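Choline binding protein PCPA (Streptococcus pneumoniae, PDB 4CP6) is a pneumococcal surface protein and vaccine antigen with a leucine-rich repeat region, probably held to the cell wall through choline and thought to act in adhesion. Local coordinates at residues A[97-102]-A[121-126]; A[102-107]-A[126-131]; A[278-283]-A[301-306]. One frame throughout, in Å; residues are numbered along the deposited sequence.

Contact 1 (A[97-102]-A[121-126]); sequences SITIPS and IFDKGS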
ATOM      1  N   SER A  97      -4.535  26.430  -5.786  1.00 12.35           N
ATOM      2  CA  SER A  97      -3.451  26.167  -4.834  1.00 13.41           C
ATOM      3  C   SER A  97      -3.896  26.680  -3.491  1.00 15.49           C
ATOM      4  O   SER A  97      -4.751  27.576  -3.430  1.00 13.72           O
ATOM      5  CB  SER A  97      -2.151  26.855  -5.257  1.00 16.96           C
ATOM      6  OG  SER A  97      -2.236  28.261  -5.080  1.00 23.01           O
ATOM      7  N   ILE A  98      -3.360  26.118  -2.406  1.00 14.33           N
ATOM      8  CA  ILE A  98      -3.707  26.552  -1.072  1.00 12.27           C
ATOM      9  C   ILE A  98      -2.423  26.769  -0.318  1.00 15.48           C
ATOM     10  O   ILE A  98      -1.539  25.889  -0.356  1.00 14.69           O
ATOM     11  CB  ILE A  98      -4.666  25.583  -0.319  1.00 14.10           C
ATOM     12  CG1 ILE A  98      -6.044  25.485  -1.052  1.00 14.13           C
ATOM     13  CG2 ILE A  98      -4.831  26.030   1.150  1.00 15.22           C
ATOM     14  CD1 ILE A  98      -6.989  24.405  -0.522  1.00 15.16           C
ATOM     15  N   THR A  99      -2.302  27.927   0.344  1.00 13.50           N
ATOM     16  CA  THR A  99      -1.161  28.268   1.183  1.00 13.80           C
ATOM     17  C   THR A  99      -1.554  28.067   2.635  1.00 15.27           C
ATOM     18  O   THR A  99      -2.622  28.536   3.070  1.00 13.99           O
ATOM     19  CB  THR A  99      -0.681  29.687   0.883  1.00 16.29           C
ATOM     20  OG1 THR A  99      -0.162  29.708  -0.443  1.00 16.88           O
ATOM     21  CG2 THR A  99       0.389  30.170   1.862  1.00 16.88           C
ATOM     22  N   ILE A 100      -0.704  27.326   3.385  1.00 13.34           N
ATOM     23  CA  ILE A 100      -0.947  27.005   4.773  1.00 12.42           C
ATOM     24  C   ILE A 100      -0.070  27.890   5.641  1.00 15.05           C
ATOM     25  O   ILE A 100       1.153  27.844   5.502  1.00 14.82           O
ATOM     26  CB  ILE A 100      -0.646  25.508   5.004  1.00 15.43           C
ATOM     27  CG1 ILE A 100      -1.555  24.646   4.078  1.00 16.40           C
ATOM     28  CG2 ILE A 100      -0.782  25.138   6.479  1.00 17.11           C
ATOM     29  CD1 ILE A 100      -1.499  23.101   4.296  1.00 18.35           C
ATOM     30  N   PRO A 101      -0.676  28.676   6.553  1.00 13.36           N
ATOM     31  CA  PRO A 101       0.128  29.571   7.398  1.00 13.05           C
ATOM     32  C   PRO A 101       0.906  28.785   8.436  1.00 14.16           C
ATOM     33  O   PRO A 101       0.533  27.644   8.733  1.00 14.58           O
ATOM     34  CB  PRO A 101      -0.921  30.495   8.036  1.00 15.32           C
ATOM     35  CG  PRO A 101      -2.174  29.635   8.096  1.00 17.52           C
ATOM     36  CD  PRO A 101      -2.124  28.829   6.822  1.00 14.02           C
ATOM     37  N   SER A 102       1.950  29.406   9.026  1.00 15.03           N
ATOM     38  CA  SER A 102       2.780  28.724  10.013  0.50 14.41           C
ATOM     39  C   SER A 102       2.023  28.249  11.249  1.00 17.08           C
ATOM     40  O   SER A 102       2.404  27.239  11.826  1.00 17.63           O
ATOM     41  CB  SER A 102       3.981  29.580  10.411  0.50 17.48           C
ATOM     42  OG  SER A 102       3.570  30.802  10.997  0.50 22.06           O
ATOM     43  N   ILE A 121       1.224  24.983  -0.521  1.00 14.84           N
ATOM     44  CA  ILE A 121       2.423  25.734  -0.207  1.00 14.41           C
ATOM     45  C   ILE A 121       2.461  26.021   1.272  1.00 16.70           C
ATOM     46  O   ILE A 121       1.462  26.471   1.849  1.00 16.92           O
ATOM     47  CB  ILE A 121       2.420  27.059  -1.021  1.00 18.06           C
ATOM     48  CG1 ILE A 121       2.316  26.788  -2.543  1.00 19.04           C
ATOM     49  CG2 ILE A 121       3.639  27.954  -0.663  1.00 19.26           C
ATOM     50  CD1 ILE A 121       1.608  27.867  -3.299  1.00 31.14           C
ATOM     51  N   PHE A 122       3.616  25.814   1.899  1.00 14.30           N
ATOM     52  CA  PHE A 122       3.754  26.147   3.307  1.00 14.57           C
ATOM     53  C   PHE A 122       4.471  27.469   3.459  1.00 21.27           C
ATOM     54  O   PHE A 122       5.533  27.680   2.857  1.00 21.07           O
ATOM     55  CB  PHE A 122       4.537  25.058   4.072  1.00 15.18           C
ATOM     56  CG  PHE A 122       3.740  23.788   4.151  1.00 14.49           C
ATOM     57  CD1 PHE A 122       3.831  22.829   3.148  1.00 15.49           C
ATOM     58  CD2 PHE A 122       2.875  23.555   5.214  1.00 15.91           C
ATOM     59  CE1 PHE A 122       3.015  21.698   3.165  1.00 16.84           C
ATOM     60  CE2 PHE A 122       2.106  22.395   5.263  1.00 16.52           C
ATOM     61  CZ  PHE A 122       2.175  21.470   4.231  1.00 15.99           C
ATOM     62  N   ASP A 123       3.918  28.352   4.303  1.00 18.21           N
ATOM     63  CA  ASP A 123       4.610  29.597   4.623  1.00 18.00           C
ATOM     64  C   ASP A 123       5.838  29.199   5.420  1.00 22.06           C
ATOM     65  O   ASP A 123       5.844  28.153   6.082  1.00 19.00           O
ATOM     66  CB  ASP A 123       3.742  30.508   5.513  1.00 19.14           C
ATOM     67  CG  ASP A 123       2.689  31.329   4.802  1.00 21.61           C
ATOM     68  OD1 ASP A 123       2.802  31.513   3.576  1.00 22.20           O
ATOM     69  OD2 ASP A 123       1.794  31.863   5.490  1.00 23.88           O
ATOM     70  N   LYS A 124       6.867  30.056   5.408  1.00 21.56           N
ATOM     71  CA  LYS A 124       8.084  29.810   6.164  1.00 21.98           C
ATOM     72  C   LYS A 124       7.769  29.587   7.670  1.00 21.85           C
ATOM     73  O   LYS A 124       6.814  30.167   8.190  1.00 22.20           O
ATOM     74  CB  LYS A 124       9.043  31.005   5.985  1.00 25.86           C
ATOM     75  CG  LYS A 124      10.513  30.684   6.231  1.00 51.01           C
ATOM     76  CD  LYS A 124      11.398  31.910   5.988  1.00 63.26           C
ATOM     77  CE  LYS A 124      12.864  31.646   6.250  1.00 74.81           C
ATOM     78  NZ  LYS A 124      13.171  31.575   7.706  1.00 84.95           N
ATOM     79  N   GLY A 125       8.537  28.717   8.324  1.00 18.24           N
ATOM     80  CA  GLY A 125       8.385  28.433   9.742  1.00 17.05           C
ATOM     81  C   GLY A 125       7.152  27.626  10.097  1.00 19.17           C
ATOM     82  O   GLY A 125       6.609  27.780  11.196  1.00 18.66           O
ATOM     83  N   SER A 126       6.728  26.715   9.194  1.00 16.47           N
ATOM     84  CA  SER A 126       5.562  25.879   9.502  1.00 15.19           C
ATOM     85  C   SER A 126       5.680  25.182  10.857  1.00 16.82           C
ATOM     86  O   SER A 126       6.753  24.683  11.251  1.00 16.82           O
ATOM     87  CB  SER A 126       5.353  24.836   8.406  1.00 15.54           C
ATOM     88  OG  SER A 126       4.281  23.975   8.764  1.00 14.54           O
TER
HETATM   89  O   HOH W   1       3.409  26.950   7.189  1.00 17.02           O
HETATM   90  O   HOH W   2       1.804  25.073   9.146  1.00 14.12           O
HETATM   91  O   HOH W   3       2.543  32.029   8.185  1.00 25.39           O
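S97 OG lies 4.3 Å from I121 CD1, where strand 97-100 runs parallel to the end of strand 119-122. I98 turns its side chain away from 121-126, to pack on I60 and I120, and uses its backbone: its carbonyl O accepts from I121 N. T99 pairs with I121 on one face of the sheet. Its CG2, anti to the backbone N (OG1 chi1 -66°), reaches 3.3 Å from D123 OD1, the side chains crossing at about a right angle, while OG1 sits against I121 CB at 3.7 Å. A beta-branched residue suits this place, because one branch can cover the neighbouring isoleucine and the other the aspartate. I100 faces the other way with F122. Its N-H donates to I121 O at 2.8 Å, nearly along the C=O axis, and its CD1 lies 3.8 Å from F122 CE2, the side chains side by side and pointing the same way, as fits an apolar interior. I100 O then takes D123 N, and a water lies in hydrogen-bonding range of I100 O and D123 O, with more acceptors around it than protons. P101 follows the last strand residue; its backbone N would point away from 121-126, so proline costs this pairing no bond, and its CA lies 3.4 Å from D123 OD2. That carboxylate oxygen accepts from a second water, which in turn accepts from S102 N at 2.8 Å, so water carries the link where the turn at 123-125 breaks the strand register. S102 CB rests 3.3 Å from G125 O, close to a turn whose positive phi at G125 favours glycine. Chemically, the contact passes from direct strand pairing, with I100 and F122 on the inward face, to a hydrated turn where water bridges D123 and S102.

Contact 2 (A[102-107]-A[126-131]); sequences SSIKKI and SQLEKI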
ATOM      1  N   SER A 102       1.950  29.406   9.026  1.00 15.03           N
ATOM      2  CA  SER A 102       2.780  28.724  10.013  0.50 14.41           C
ATOM      3  C   SER A 102       2.023  28.249  11.249  1.00 17.08           C
ATOM      4  O   SER A 102       2.404  27.239  11.826  1.00 17.63           O
ATOM      5  CB  SER A 102       3.981  29.580  10.411  0.50 17.48           C
ATOM      6  OG  SER A 102       3.570  30.802  10.997  0.50 22.06           O
ATOM      7  N   SER A 103       0.928  28.930  11.637  1.00 13.97           N
ATOM      8  CA  SER A 103       0.147  28.569  12.811  1.00 12.88           C
ATOM      9  C   SER A 103      -0.509  27.173  12.754  1.00 14.63           C
ATOM     10  O   SER A 103      -0.882  26.652  13.797  1.00 15.64           O
ATOM     11  CB  SER A 103      -0.920  29.632  13.082  1.00 15.27           C
ATOM     12  OG  SER A 103      -1.862  29.754  12.029  1.00 14.90           O
ATOM     13  N   ILE A 104      -0.700  26.607  11.544  1.00 13.98           N
ATOM     14  CA  ILE A 104      -1.352  25.277  11.480  1.00 12.38           C
ATOM     15  C   ILE A 104      -0.433  24.188  12.057  1.00 14.30           C
ATOM     16  O   ILE A 104       0.640  23.948  11.500  1.00 14.97           O
ATOM     17  CB  ILE A 104      -1.791  24.935  10.048  1.00 14.32           C
ATOM     18  CG1 ILE A 104      -2.768  25.989   9.467  1.00 15.43           C
ATOM     19  CG2 ILE A 104      -2.380  23.489   9.954  1.00 14.10           C
ATOM     20  CD1 ILE A 104      -4.157  26.147  10.228  1.00 16.13           C
ATOM     21  N   LYS A 105      -0.855  23.549  13.140  1.00 12.95           N
ATOM     22  CA  LYS A 105      -0.102  22.468  13.765  1.00 13.35           C
ATOM     23  C   LYS A 105      -0.644  21.082  13.388  1.00 14.93           C
ATOM     24  O   LYS A 105       0.081  20.103  13.515  1.00 14.71           O
ATOM     25  CB  LYS A 105      -0.120  22.625  15.290  1.00 15.06           C
ATOM     26  CG  LYS A 105       0.964  21.766  15.955  1.00 22.02           C
ATOM     27  CD  LYS A 105       1.221  22.185  17.393  1.00 26.82           C
ATOM     28  CE  LYS A 105       2.209  21.257  18.062  1.00 35.23           C
ATOM     29  NZ  LYS A 105       2.740  21.824  19.334  1.00 40.40           N
ATOM     30  N   LYS A 106      -1.918  20.977  12.998  1.00 12.99           N
ATOM     31  CA  LYS A 106      -2.504  19.687  12.664  1.00 12.39           C
ATOM     32  C   LYS A 106      -3.461  19.834  11.523  1.00 13.80           C
ATOM     33  O   LYS A 106      -4.232  20.796  11.487  1.00 13.53           O
ATOM     34  CB  LYS A 106      -3.246  19.122  13.885  1.00 14.41           C
ATOM     35  CG  LYS A 106      -3.827  17.728  13.662  1.00 18.91           C
ATOM     36  CD  LYS A 106      -3.974  16.927  14.941  1.00 35.08           C
ATOM     37  CE  LYS A 106      -5.098  17.412  15.816  1.00 46.26           C
ATOM     38  NZ  LYS A 106      -5.410  16.454  16.916  1.00 57.19           N
ATOM     39  N   ILE A 107      -3.454  18.879  10.615  1.00 12.31           N
ATOM     40  CA  ILE A 107      -4.446  18.719   9.556  1.00 10.80           C
ATOM     41  C   ILE A 107      -5.232  17.485   9.976  1.00 11.91           C
ATOM     42  O   ILE A 107      -4.677  16.378  10.053  1.00 12.05           O
ATOM     43  CB  ILE A 107      -3.840  18.589   8.149  1.00 12.73           C
ATOM     44  CG1 ILE A 107      -3.163  19.926   7.739  1.00 12.47           C
ATOM     45  CG2 ILE A 107      -4.970  18.204   7.157  1.00 12.31           C
ATOM     46  CD1 ILE A 107      -2.213  19.825   6.494  1.00 14.85           C
ATOM     47  N   SER A 126       6.728  26.715   9.194  1.00 16.47           N
ATOM     48  CA  SER A 126       5.562  25.879   9.502  1.00 15.19           C
ATOM     49  C   SER A 126       5.680  25.182  10.857  1.00 16.82           C
ATOM     50  O   SER A 126       6.753  24.683  11.251  1.00 16.82           O
ATOM     51  CB  SER A 126       5.353  24.836   8.406  1.00 15.54           C
ATOM     52  OG  SER A 126       4.281  23.975   8.764  1.00 14.54           O
ATOM     53  N   GLN A 127       4.571  25.106  11.558  1.00 14.77           N
ATOM     54  CA  GLN A 127       4.459  24.409  12.818  1.00 14.13           C
ATOM     55  C   GLN A 127       3.725  23.068  12.635  1.00 14.99           C
ATOM     56  O   GLN A 127       3.408  22.423  13.626  1.00 14.61           O
ATOM     57  CB  GLN A 127       3.708  25.280  13.826  1.00 16.31           C
ATOM     58  CG  GLN A 127       4.451  26.595  14.096  1.00 15.27           C
ATOM     59  CD  GLN A 127       3.592  27.544  14.876  1.00 27.07           C
ATOM     60  OE1 GLN A 127       3.458  28.728  14.536  1.00 30.87           O
ATOM     61  NE2 GLN A 127       3.000  27.056  15.937  1.00 20.95           N
ATOM     62  N   LEU A 128       3.476  22.664  11.380  1.00 12.69           N
ATOM     63  CA  LEU A 128       2.705  21.451  11.091  1.00 11.88           C
ATOM     64  C   LEU A 128       3.387  20.215  11.689  1.00 13.89           C
ATOM     65  O   LEU A 128       4.494  19.883  11.259  1.00 14.23           O
ATOM     66  CB  LEU A 128       2.479  21.281   9.594  1.00 12.69           C
ATOM     67  CG  LEU A 128       1.659  20.042   9.217  1.00 13.46           C
ATOM     68  CD1 LEU A 128       0.189  20.175   9.687  1.00 13.16           C
ATOM     69  CD2 LEU A 128       1.744  19.784   7.753  1.00 15.35           C
ATOM     70  N   GLU A 129       2.734  19.535  12.623  1.00 12.52           N
ATOM     71  CA  GLU A 129       3.304  18.356  13.278  1.00 12.63           C
ATOM     72  C   GLU A 129       2.653  17.057  12.799  1.00 13.88           C
ATOM     73  O   GLU A 129       3.348  16.021  12.756  1.00 12.38           O
ATOM     74  CB  GLU A 129       3.130  18.511  14.799  1.00 15.10           C
ATOM     75  CG  GLU A 129       3.678  17.372  15.646  1.00 22.85           C
ATOM     76  CD  GLU A 129       3.438  17.565  17.128  1.00 48.78           C
ATOM     77  OE1 GLU A 129       4.098  18.447  17.724  1.00 43.85           O
ATOM     78  OE2 GLU A 129       2.562  16.866  17.683  1.00 48.17           O
ATOM     79  N   LYS A 130       1.336  17.090  12.506  1.00 11.94           N
ATOM     80  CA  LYS A 130       0.621  15.861  12.155  1.00 11.31           C
ATOM     81  C   LYS A 130      -0.305  16.096  10.968  1.00 12.86           C
ATOM     82  O   LYS A 130      -1.038  17.086  10.956  1.00 12.33           O
ATOM     83  CB  LYS A 130      -0.277  15.389  13.341  1.00 13.29           C
ATOM     84  CG  LYS A 130       0.449  15.004  14.636  1.00 18.54           C
ATOM     85  CD  LYS A 130      -0.559  14.521  15.715  1.00 18.97           C
ATOM     86  CE  LYS A 130       0.142  14.106  16.996  1.00 24.20           C
ATOM     87  NZ  LYS A 130      -0.844  13.616  18.019  1.00 26.42           N
ATOM     88  N   ILE A 131      -0.276  15.177   9.999  1.00 10.59           N
ATOM     89  CA  ILE A 131      -1.230  15.101   8.908  1.00  9.99           C
ATOM     90  C   ILE A 131      -1.987  13.810   9.240  1.00 10.97           C
ATOM     91  O   ILE A 131      -1.400  12.718   9.185  1.00 11.47           O
ATOM     92  CB  ILE A 131      -0.545  15.023   7.519  1.00 11.29           C
ATOM     93  CG1 ILE A 131       0.184  16.326   7.189  1.00 11.55           C
ATOM     94  CG2 ILE A 131      -1.594  14.687   6.427  1.00 12.34           C
ATOM     95  CD1 ILE A 131       1.057  16.220   5.904  1.00 14.37           C
TER
HETATM   96  O   HOH W   2       1.804  25.073   9.146  1.00 14.12           O
HETATM   97  O   HOH W   4      -3.097  15.490  18.208  1.00 38.37           O
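From S102 facing S126 to I107 paired with I131, the two backbones run parallel; only K106-K130 and I107-I131 form strand bridges, with I107 N donating to K130 O at 3.0 Å. Before the bridges, backbone bonds still join the two chains. K105 O accepts from E129 N at 2.9 Å, the donor lying above the carbonyl plane, and more weakly from K130 N; S102 O takes Q127 N on an in-plane lone pair. S126 OG accepts from L128 N, closing an ST turn, a role suited to a short hydroxyl side chain. L128 supplies the apolar filling: CG lies anti to the backbone N (chi1 -179°), and with chi2 at 68° CD1 comes 3.9 Å from I107 CG1, the two side chains crossing obliquely, and 4.2 Å from I104 CG2. On the solvent side K105 and E129 extend side by side, their K105 NZ to E129 OE1 salt bridge long at 4.0 Å, while K105 CE lies closer to the same oxygen. K106 and K130 also share a face; a water accepts from both ammonium groups, which probably eases the repulsion between the like charges. Long, flexible chains suit this outer face, branched apolar ones the inner. Strand 106-107 lies between 69-76 and 130-131, and the latter is followed by 152-153; I104 packs on V73 and V76, and I107 on F112 and A135.

Contact 3 (A[278-283]-A[301-306]); sequences EGLEKI and NSLETI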
ATOM      1  N   GLU A 278      18.021 -18.880   0.489  1.00 12.32           N
ATOM      2  CA  GLU A 278      17.862 -19.715   1.656  1.00 11.97           C
ATOM      3  C   GLU A 278      17.932 -18.798   2.879  1.00 13.93           C
ATOM      4  O   GLU A 278      18.783 -17.888   2.931  1.00 13.32           O
ATOM      5  CB  GLU A 278      18.977 -20.760   1.757  1.00 13.77           C
ATOM      6  CG  GLU A 278      18.719 -21.970   0.893  1.00 17.28           C
ATOM      7  CD  GLU A 278      17.330 -22.575   0.986  1.00 13.62           C
ATOM      8  OE1 GLU A 278      16.788 -22.701   2.109  1.00 15.33           O
ATOM      9  OE2 GLU A 278      16.818 -22.960  -0.088  1.00 13.43           O
ATOM     10  N   GLY A 279      17.046 -19.045   3.829  1.00 13.47           N
ATOM     11  CA  GLY A 279      16.902 -18.248   5.037  1.00 13.60           C
ATOM     12  C   GLY A 279      15.577 -17.494   5.004  1.00 14.95           C
ATOM     13  O   GLY A 279      15.049 -17.131   6.055  1.00 15.27           O
ATOM     14  N   LEU A 280      15.030 -17.261   3.791  1.00 12.24           N
ATOM     15  CA  LEU A 280      13.720 -16.596   3.661  1.00 10.78           C
ATOM     16  C   LEU A 280      12.657 -17.556   4.183  1.00 13.43           C
ATOM     17  O   LEU A 280      12.605 -18.731   3.798  1.00 12.55           O
ATOM     18  CB  LEU A 280      13.469 -16.207   2.214  1.00 12.00           C
ATOM     19  CG  LEU A 280      12.330 -15.220   2.011  1.00 16.39           C
ATOM     20  CD1 LEU A 280      12.713 -14.187   0.995  1.00 19.21           C
ATOM     21  CD2 LEU A 280      11.095 -15.924   1.588  1.00 19.80           C
ATOM     22  N   GLU A 281      11.822 -17.066   5.099  1.00 11.25           N
ATOM     23  CA  GLU A 281      10.799 -17.883   5.743  1.00 11.36           C
ATOM     24  C   GLU A 281       9.372 -17.568   5.331  1.00 11.44           C
ATOM     25  O   GLU A 281       8.520 -18.447   5.430  1.00 11.39           O
ATOM     26  CB  GLU A 281      10.846 -17.709   7.270  1.00 13.85           C
ATOM     27  CG  GLU A 281      12.185 -18.074   7.897  1.00 21.92           C
ATOM     28  CD  GLU A 281      12.372 -17.611   9.332  1.00 40.27           C
ATOM     29  OE1 GLU A 281      11.552 -16.804   9.832  1.00 34.62           O
ATOM     30  OE2 GLU A 281      13.368 -18.044   9.953  1.00 33.45           O
ATOM     31  N   LYS A 282       9.093 -16.325   4.964  1.00 10.65           N
ATOM     32  CA  LYS A 282       7.724 -15.893   4.723  1.00 10.42           C
ATOM     33  C   LYS A 282       7.572 -14.988   3.538  1.00 12.58           C
ATOM     34  O   LYS A 282       8.355 -14.049   3.360  1.00 11.44           O
ATOM     35  CB  LYS A 282       7.240 -15.189   6.019  1.00 11.74           C
ATOM     36  CG  LYS A 282       5.851 -14.553   5.937  1.00 13.08           C
ATOM     37  CD  LYS A 282       5.496 -13.991   7.307  1.00 17.90           C
ATOM     38  CE  LYS A 282       4.092 -13.501   7.367  1.00 28.51           C
ATOM     39  NZ  LYS A 282       3.805 -12.937   8.719  1.00 32.27           N
ATOM     40  N   ILE A 283       6.504 -15.236   2.769  1.00 10.17           N
ATOM     41  CA  ILE A 283       6.105 -14.392   1.647  1.00  9.84           C
ATOM     42  C   ILE A 283       4.749 -13.784   2.025  1.00 10.94           C
ATOM     43  O   ILE A 283       3.762 -14.519   2.211  1.00 10.35           O
ATOM     44  CB  ILE A 283       6.014 -15.200   0.338  1.00 11.84           C
ATOM     45  CG1 ILE A 283       7.412 -15.718  -0.035  1.00 11.94           C
ATOM     46  CG2 ILE A 283       5.378 -14.377  -0.781  1.00 12.26           C
ATOM     47  CD1 ILE A 283       7.419 -16.716  -1.189  1.00 12.66           C
ATOM     48  N   ASN A 301      14.248 -23.872   0.433  1.00 11.56           N
ATOM     49  CA  ASN A 301      13.940 -24.928   1.385  1.00 11.91           C
ATOM     50  C   ASN A 301      13.442 -24.381   2.717  1.00 11.62           C
ATOM     51  O   ASN A 301      12.646 -25.027   3.368  1.00 13.39           O
ATOM     52  CB  ASN A 301      15.201 -25.783   1.631  1.00 12.02           C
ATOM     53  CG  ASN A 301      15.651 -26.496   0.377  1.00 18.20           C
ATOM     54  OD1 ASN A 301      16.841 -26.457  -0.034  1.00 18.78           O
ATOM     55  ND2 ASN A 301      14.715 -27.154  -0.267  1.00 13.64           N
ATOM     56  N   SER A 302      13.918 -23.177   3.113  1.00 10.87           N
ATOM     57  CA  SER A 302      13.527 -22.552   4.374  1.00 11.15           C
ATOM     58  C   SER A 302      12.114 -21.962   4.369  1.00 13.22           C
ATOM     59  O   SER A 302      11.639 -21.566   5.443  1.00 14.49           O
ATOM     60  CB  SER A 302      14.517 -21.443   4.717  1.00 13.69           C
ATOM     61  OG  SER A 302      14.633 -20.554   3.620  1.00 13.27           O
ATOM     62  N   LEU A 303      11.446 -21.889   3.198  1.00 10.45           N
ATOM     63  CA  LEU A 303      10.133 -21.226   3.152  1.00 10.57           C
ATOM     64  C   LEU A 303       9.086 -21.941   3.986  1.00 14.32           C
ATOM     65  O   LEU A 303       8.772 -23.102   3.745  1.00 13.58           O
ATOM     66  CB  LEU A 303       9.696 -21.119   1.694  1.00 10.19           C
ATOM     67  CG  LEU A 303       8.375 -20.358   1.423  1.00 11.48           C
ATOM     68  CD1 LEU A 303       8.486 -18.889   1.833  1.00 12.38           C
ATOM     69  CD2 LEU A 303       8.071 -20.443  -0.058  1.00 12.80           C
ATOM     70  N   GLU A 304       8.486 -21.201   4.953  1.00 11.78           N
ATOM     71  CA  GLU A 304       7.490 -21.767   5.840  1.00 11.98           C
ATOM     72  C   GLU A 304       6.067 -21.299   5.543  1.00 12.68           C
ATOM     73  O   GLU A 304       5.116 -22.029   5.849  1.00 11.78           O
ATOM     74  CB  GLU A 304       7.776 -21.296   7.279  1.00 14.86           C
ATOM     75  CG  GLU A 304       9.119 -21.707   7.871  1.00 24.75           C
ATOM     76  CD  GLU A 304       9.442 -21.050   9.207  1.00 47.76           C
ATOM     77  OE1 GLU A 304       8.549 -20.387   9.791  1.00 37.49           O
ATOM     78  OE2 GLU A 304      10.606 -21.168   9.652  1.00 42.36           O
ATOM     79  N   THR A 305       5.909 -20.047   5.098  1.00 10.92           N
ATOM     80  CA  THR A 305       4.597 -19.433   4.979  1.00 10.86           C
ATOM     81  C   THR A 305       4.462 -18.701   3.677  1.00 11.75           C
ATOM     82  O   THR A 305       5.309 -17.861   3.356  1.00 10.82           O
ATOM     83  CB  THR A 305       4.436 -18.416   6.168  1.00 12.59           C
ATOM     84  OG1 THR A 305       4.600 -19.136   7.396  1.00 14.17           O
ATOM     85  CG2 THR A 305       3.082 -17.688   6.144  1.00 12.51           C
ATOM     86  N   ILE A 306       3.326 -18.912   2.988  1.00 10.22           N
ATOM     87  CA  ILE A 306       2.991 -18.175   1.777  1.00  9.79           C
ATOM     88  C   ILE A 306       1.578 -17.664   2.000  1.00 10.80           C
ATOM     89  O   ILE A 306       0.638 -18.454   2.058  1.00 11.87           O
ATOM     90  CB  ILE A 306       3.098 -18.990   0.483  1.00 11.15           C
ATOM     91  CG1 ILE A 306       4.417 -19.744   0.398  1.00 10.86           C
ATOM     92  CG2 ILE A 306       2.915 -18.061  -0.729  1.00 13.46           C
ATOM     93  CD1 ILE A 306       4.478 -20.671  -0.846  1.00 13.34           C
TER
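Successive turns of the leucine-rich repeat solenoid stack here: E278-I283 and N301-I306 occupy equivalent places in neighbouring turns, each ending in a short strand. At the start, E278 grips the next turn like a fork. Its chain bends at chi2 (-47°), bringing the carboxylate up to two consecutive backbone N-H groups: OE2 accepts from N301 N at 2.8 Å and OE1 from S302 N at 3.1 Å, each oxygen using its syn lone pair. A glutamate suits this place because its two oxygens can take both donors at once. S302 adds its side chain: OG accepts from G279 N at 2.9 Å and donates to L280 O at 2.7 Å, so a single small hydroxyl satisfies two backbone groups; G279 has phi 111°, where a side chain would be jammed against the carbonyl of E278. E281 O next accepts from both E304 N and T305 N, the second bond nearly straight with the carbonyl, and I283 N closes the strand pairing on T305 O. On the inner face, L303 CD1 sits 3.8 Å from I283 CG1, the side chains at about a right angle, and 4.0 Å from L280 CD2; branched aliphatic residues fill this interior. On the outer face, E281 and E304 run side by side with OE2 atoms 4.2 Å apart, an approach of like charges that might raise the proton affinity of one of them. K282 CG lies 4.1 Å from T305 CB, and T305 OG1 bonds onward to N328. Strand 282-283 stands between 259-260 and 305-306, with 328-329 beyond; L280 packs on L260, I283 on F288 and I306 on V333.

Contacts 1 and 2 belong to the same pair of adjoining solenoid turns, with centres 9 Å apart. They share S102 and S126 and one water, and their apolar faces meet: F122 CE2 lies 3.6 Å from L128 CD2, and I100 CD1 lies 4.0 Å from I107 CD1. The chain passes from strand 97-100 to 106-107, so the two contacts join consecutive parts of each turn. Contact 3 repeats the strand bridges of contact 2 in the other leucine-rich range, across the chain's centre, with a different polar start; its centre is 43 Å from that of contact 2 and 48 Å from that of contact 1. In both, a leucine fills the interior ahead of an isoleucine bridge.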